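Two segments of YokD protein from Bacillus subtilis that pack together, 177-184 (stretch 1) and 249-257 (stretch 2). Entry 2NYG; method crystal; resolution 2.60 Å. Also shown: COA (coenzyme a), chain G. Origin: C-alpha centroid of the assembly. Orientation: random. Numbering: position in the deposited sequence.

Stretch 1, residues 177-184: DFDSSTCF
Stretch 2 (249-257) LFSLTEAVD

Cys183 forms the apolar centre of the contact, with 73 Å² of its surface covered by the other stretch. Its CA-to-CB bond points toward stretch 2 and chi1 is p (65°), an arrangement that lets one small side chain reach three helical residues: CB lies 3.8 Å from Leu252 CG and 4.2 Å from Val256 CG2, while SG lies 4.2 Å from Ala255 CB. Ala255 and Val256 follow Leu252 by three and four positions, so about one helical turn presents all three together. Leu252, tt (chi1 -178°, chi2 156°), starts sideways and brings its end nearer; Val256 is t and sideways, and its CG2 also lies 3.7 Å from Cys183 O.

The closest backbone register is Phe184 to Val256, with CA atoms 5.5 Å apart. Phe184 (chi1 -73°, chi2 154°) leaves the backbone sideways, but its ring end approaches the helix: CE2 is 3.7 Å from Ala255 CB and 3.4 Å from Ala255 O. That oxygen lies at the ring edge, near its plane, where the C-H groups are weakly positive.

A second apolar cluster forms around Phe250, whose CA-to-CB bond points toward stretch 1, with chi1 p (58°) and chi2 81°. Phe178 (chi1 -72°, chi2 117°) sets out sideways and swings its ring end inward, so that Phe178 CE2 meets Phe250 CE2 at 3.6 Å. The ring centroids are 5.9 Å apart and the planes inclined at 38°, an oblique pairing. Ser181, m (-89°), places OG 3.7 Å from Phe250 CZ, at the ring edge.

No hydrogen bond crosses between the stretches; the 309 Å² buried, both sides summed, is held by van der Waals packing. Polar groups instead fix each backbone. In stretch 1, residues 178-180 form a 3-10 segment, phi/psi running from -61/-30 through -58/-8 to -110/-3. Phe178 N donates to Asp177 OD1 (2.7 Å), and Ser181 N to Phe178 O (2.8 Å). Ser181 (-70/79) turns the chain, and Phe184 N then bonds Ser181 O at 3.0 Å.

Stretch 2 ends a strand at 249-251 (psi 129° at Leu249, 170° at Phe250 and 132° at Ser251) and enters a helix at Leu252. Ser251, t (177°), caps it: Glu254 N donates to Ser251 OG at 3.2 Å. Ala255 N to Ser251 O (3.1 Å), Val256 N to Leu252 O (2.8 Å) and Asp257 N to Thr253 O (3.1 Å) continue the turns. The CA-to-CB bond of Thr253 points away from stretch 1. Beyond the contact, Ser180, m (-56°), makes a weak hydrogen bond from its OG to coenzyme A O9P, 3.4 Å.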

# COMPACT_ATOMS: atom_id res chain seq x y z
N ASP A 177 -15.76 9.11 -11.06
CA ASP A 177 -16.41 9.92 -12.07
C ASP A 177 -15.36 10.42 -13.06
O ASP A 177 -14.18 10.07 -12.97
CB ASP A 177 -17.13 11.12 -11.44
CG ASP A 177 -18.42 11.49 -12.19
OD1 ASP A 177 -18.43 11.46 -13.44
OD2 ASP A 177 -19.41 11.82 -11.51
N PHE A 178 -15.80 11.24 -14.01
CA PHE A 178 -14.93 11.78 -15.04
C PHE A 178 -13.77 12.65 -14.55
O PHE A 178 -12.72 12.70 -15.19
CB PHE A 178 -15.76 12.57 -16.02
CG PHE A 178 -16.60 11.72 -16.91
CD1 PHE A 178 -17.99 11.80 -16.87
CD2 PHE A 178 -16.00 10.84 -17.81
CE1 PHE A 178 -18.77 11.02 -17.72
CE2 PHE A 178 -16.77 10.05 -18.66
CZ PHE A 178 -18.16 10.15 -18.62
N ASP A 179 -13.97 13.32 -13.43
CA ASP A 179 -12.95 14.20 -12.86
C ASP A 179 -11.66 13.45 -12.58
O ASP A 179 -10.66 14.07 -12.25
CB ASP A 179 -13.46 14.83 -11.57
CG ASP A 179 -13.64 13.82 -10.46
OD1 ASP A 179 -14.32 12.80 -10.69
OD2 ASP A 179 -13.10 14.05 -9.36
N SER A 180 -11.70 12.13 -12.71
CA SER A 180 -10.55 11.25 -12.47
C SER A 180 -9.99 10.63 -13.73
O SER A 180 -9.03 9.90 -13.65
CB SER A 180 -10.93 10.09 -11.55
OG SER A 180 -11.47 10.51 -10.32
N SER A 181 -10.61 10.89 -14.88
CA SER A 181 -10.15 10.31 -16.14
C SER A 181 -8.84 10.85 -16.65
O SER A 181 -8.81 11.65 -17.57
CB SER A 181 -11.18 10.49 -17.25
OG SER A 181 -12.08 9.41 -17.27
N THR A 182 -7.75 10.37 -16.08
CA THR A 182 -6.43 10.81 -16.48
C THR A 182 -6.20 10.90 -17.99
O THR A 182 -5.42 11.74 -18.43
CB THR A 182 -5.36 9.88 -15.87
OG1 THR A 182 -5.46 9.94 -14.45
CG2 THR A 182 -3.98 10.33 -16.27
N CYS A 183 -6.88 10.08 -18.78
CA CYS A 183 -6.66 10.11 -20.22
C CYS A 183 -6.87 11.49 -20.85
O CYS A 183 -6.18 11.85 -21.81
CB CYS A 183 -7.54 9.08 -20.93
SG CYS A 183 -9.30 9.41 -20.80
N PHE A 184 -7.81 12.27 -20.31
CA PHE A 184 -8.07 13.60 -20.84
C PHE A 184 -6.85 14.51 -20.87
O PHE A 184 -6.70 15.31 -21.80
CB PHE A 184 -9.20 14.26 -20.05
CG PHE A 184 -10.55 13.68 -20.33
CD1 PHE A 184 -11.55 13.74 -19.38
CD2 PHE A 184 -10.80 13.06 -21.55
CE1 PHE A 184 -12.80 13.18 -19.64
CE2 PHE A 184 -12.04 12.50 -21.82
CZ PHE A 184 -13.04 12.56 -20.86
N LEU A 249 -17.65 2.16 -18.77
CA LEU A 249 -16.52 1.70 -19.55
C LEU A 249 -16.65 2.34 -20.92
O LEU A 249 -17.72 2.26 -21.53
CB LEU A 249 -16.56 0.17 -19.68
CG LEU A 249 -15.51 -0.41 -20.63
CD1 LEU A 249 -14.13 -0.34 -19.99
CD2 LEU A 249 -15.85 -1.83 -20.98
N PHE A 250 -15.58 2.97 -21.39
CA PHE A 250 -15.60 3.61 -22.71
C PHE A 250 -14.24 3.60 -23.39
O PHE A 250 -13.22 3.27 -22.79
CB PHE A 250 -16.12 5.04 -22.60
CG PHE A 250 -15.33 5.90 -21.66
CD1 PHE A 250 -14.14 6.50 -22.07
CD2 PHE A 250 -15.80 6.15 -20.37
CE1 PHE A 250 -13.42 7.33 -21.20
CE2 PHE A 250 -15.09 6.97 -19.50
CZ PHE A 250 -13.90 7.56 -19.92
N SER A 251 -14.25 3.97 -24.67
CA SER A 251 -13.04 4.02 -25.49
C SER A 251 -12.11 5.16 -25.04
O SER A 251 -12.56 6.28 -24.85
CB SER A 251 -13.44 4.22 -26.94
OG SER A 251 -12.30 4.34 -27.75
N LEU A 252 -10.83 4.86 -24.87
CA LEU A 252 -9.91 5.88 -24.43
C LEU A 252 -9.59 6.81 -25.59
O LEU A 252 -9.64 8.03 -25.46
CB LEU A 252 -8.64 5.25 -23.86
CG LEU A 252 -7.53 6.16 -23.31
CD1 LEU A 252 -6.69 5.41 -22.31
CD2 LEU A 252 -6.67 6.67 -24.44
N THR A 253 -9.28 6.20 -26.74
CA THR A 253 -8.98 6.95 -27.96
C THR A 253 -10.14 7.89 -28.31
O THR A 253 -9.94 9.03 -28.73
CB THR A 253 -8.75 6.00 -29.12
OG1 THR A 253 -7.67 5.12 -28.79
CG2 THR A 253 -8.42 6.75 -30.37
N GLU A 254 -11.35 7.39 -28.12
CA GLU A 254 -12.57 8.12 -28.41
C GLU A 254 -12.75 9.26 -27.43
O GLU A 254 -13.23 10.33 -27.78
CB GLU A 254 -13.72 7.13 -28.32
CG GLU A 254 -15.08 7.58 -28.75
CD GLU A 254 -15.97 6.38 -29.02
OE1 GLU A 254 -17.20 6.48 -28.85
OE2 GLU A 254 -15.44 5.32 -29.41
N ALA A 255 -12.34 9.03 -26.19
CA ALA A 255 -12.46 10.03 -25.15
C ALA A 255 -11.44 11.14 -25.35
O ALA A 255 -11.73 12.32 -25.20
CB ALA A 255 -12.28 9.38 -23.77
N VAL A 256 -10.21 10.76 -25.68
CA VAL A 256 -9.20 11.79 -25.87
C VAL A 256 -9.57 12.71 -27.03
O VAL A 256 -9.52 13.94 -26.90
CB VAL A 256 -7.79 11.18 -26.15
CG1 VAL A 256 -6.77 12.28 -26.33
CG2 VAL A 256 -7.37 10.29 -24.99
N ASP A 257 -9.98 12.12 -28.14
CA ASP A 257 -10.34 12.91 -29.31
C ASP A 257 -11.41 13.93 -29.02
O ASP A 257 -11.28 15.07 -29.42
CB ASP A 257 -10.76 12.00 -30.47
CG ASP A 257 -9.59 11.22 -31.05
OD1 ASP A 257 -8.44 11.65 -30.83
OD2 ASP A 257 -9.83 10.19 -31.72
N1A COA G . -14.90 -3.25 0.78
C2A COA G . -15.27 -1.92 0.55
N3A COA G . -14.53 -0.90 1.13
C4A COA G . -13.45 -1.19 1.93
C5A COA G . -13.04 -2.51 2.19
C6A COA G . -13.78 -3.56 1.61
N6A COA G . -13.45 -4.82 1.82
N7A COA G . -11.94 -2.47 3.01
C8A COA G . -11.66 -1.16 3.26
N9A COA G . -12.61 -0.37 2.58
C1B COA G . -12.77 1.11 2.54
C2B COA G . -12.05 1.94 3.64
O2B COA G . -12.66 1.84 4.95
C3B COA G . -12.12 3.34 3.07
O3B COA G . -13.42 3.84 3.51
P3B COA G . -13.68 5.27 4.25
O7A COA G . -12.36 6.06 4.38
O8A COA G . -14.17 5.03 5.66
O9A COA G . -14.72 6.03 3.47
C4B COA G . -12.02 3.14 1.54
O4B COA G . -12.41 1.77 1.31
C5B COA G . -10.60 3.37 0.94
O5B COA G . -10.72 3.14 -0.50
P1A COA G . -10.09 4.17 -1.53
O1A COA G . -10.36 3.76 -2.94
O2A COA G . -8.58 4.32 -1.27
O3A COA G . -10.79 5.49 -1.12
P2A COA G . -12.29 5.93 -1.48
O4A COA G . -13.02 6.15 -0.20
O5A COA G . -13.04 4.91 -2.33
O6A COA G . -11.95 7.28 -2.32
CBP COA G . -10.87 7.93 -4.52
CCP COA G . -12.08 7.32 -3.75
CDP COA G . -10.06 8.88 -3.62
CEP COA G . -10.02 6.73 -5.02
CAP COA G . -11.43 8.86 -5.65
OAP COA G . -12.87 8.86 -5.53
C9P COA G . -11.07 8.44 -7.10
O9P COA G . -12.13 8.16 -7.91
N8P COA G . -9.82 8.30 -7.61
C7P COA G . -9.58 7.72 -8.95
C6P COA G . -8.44 6.70 -9.08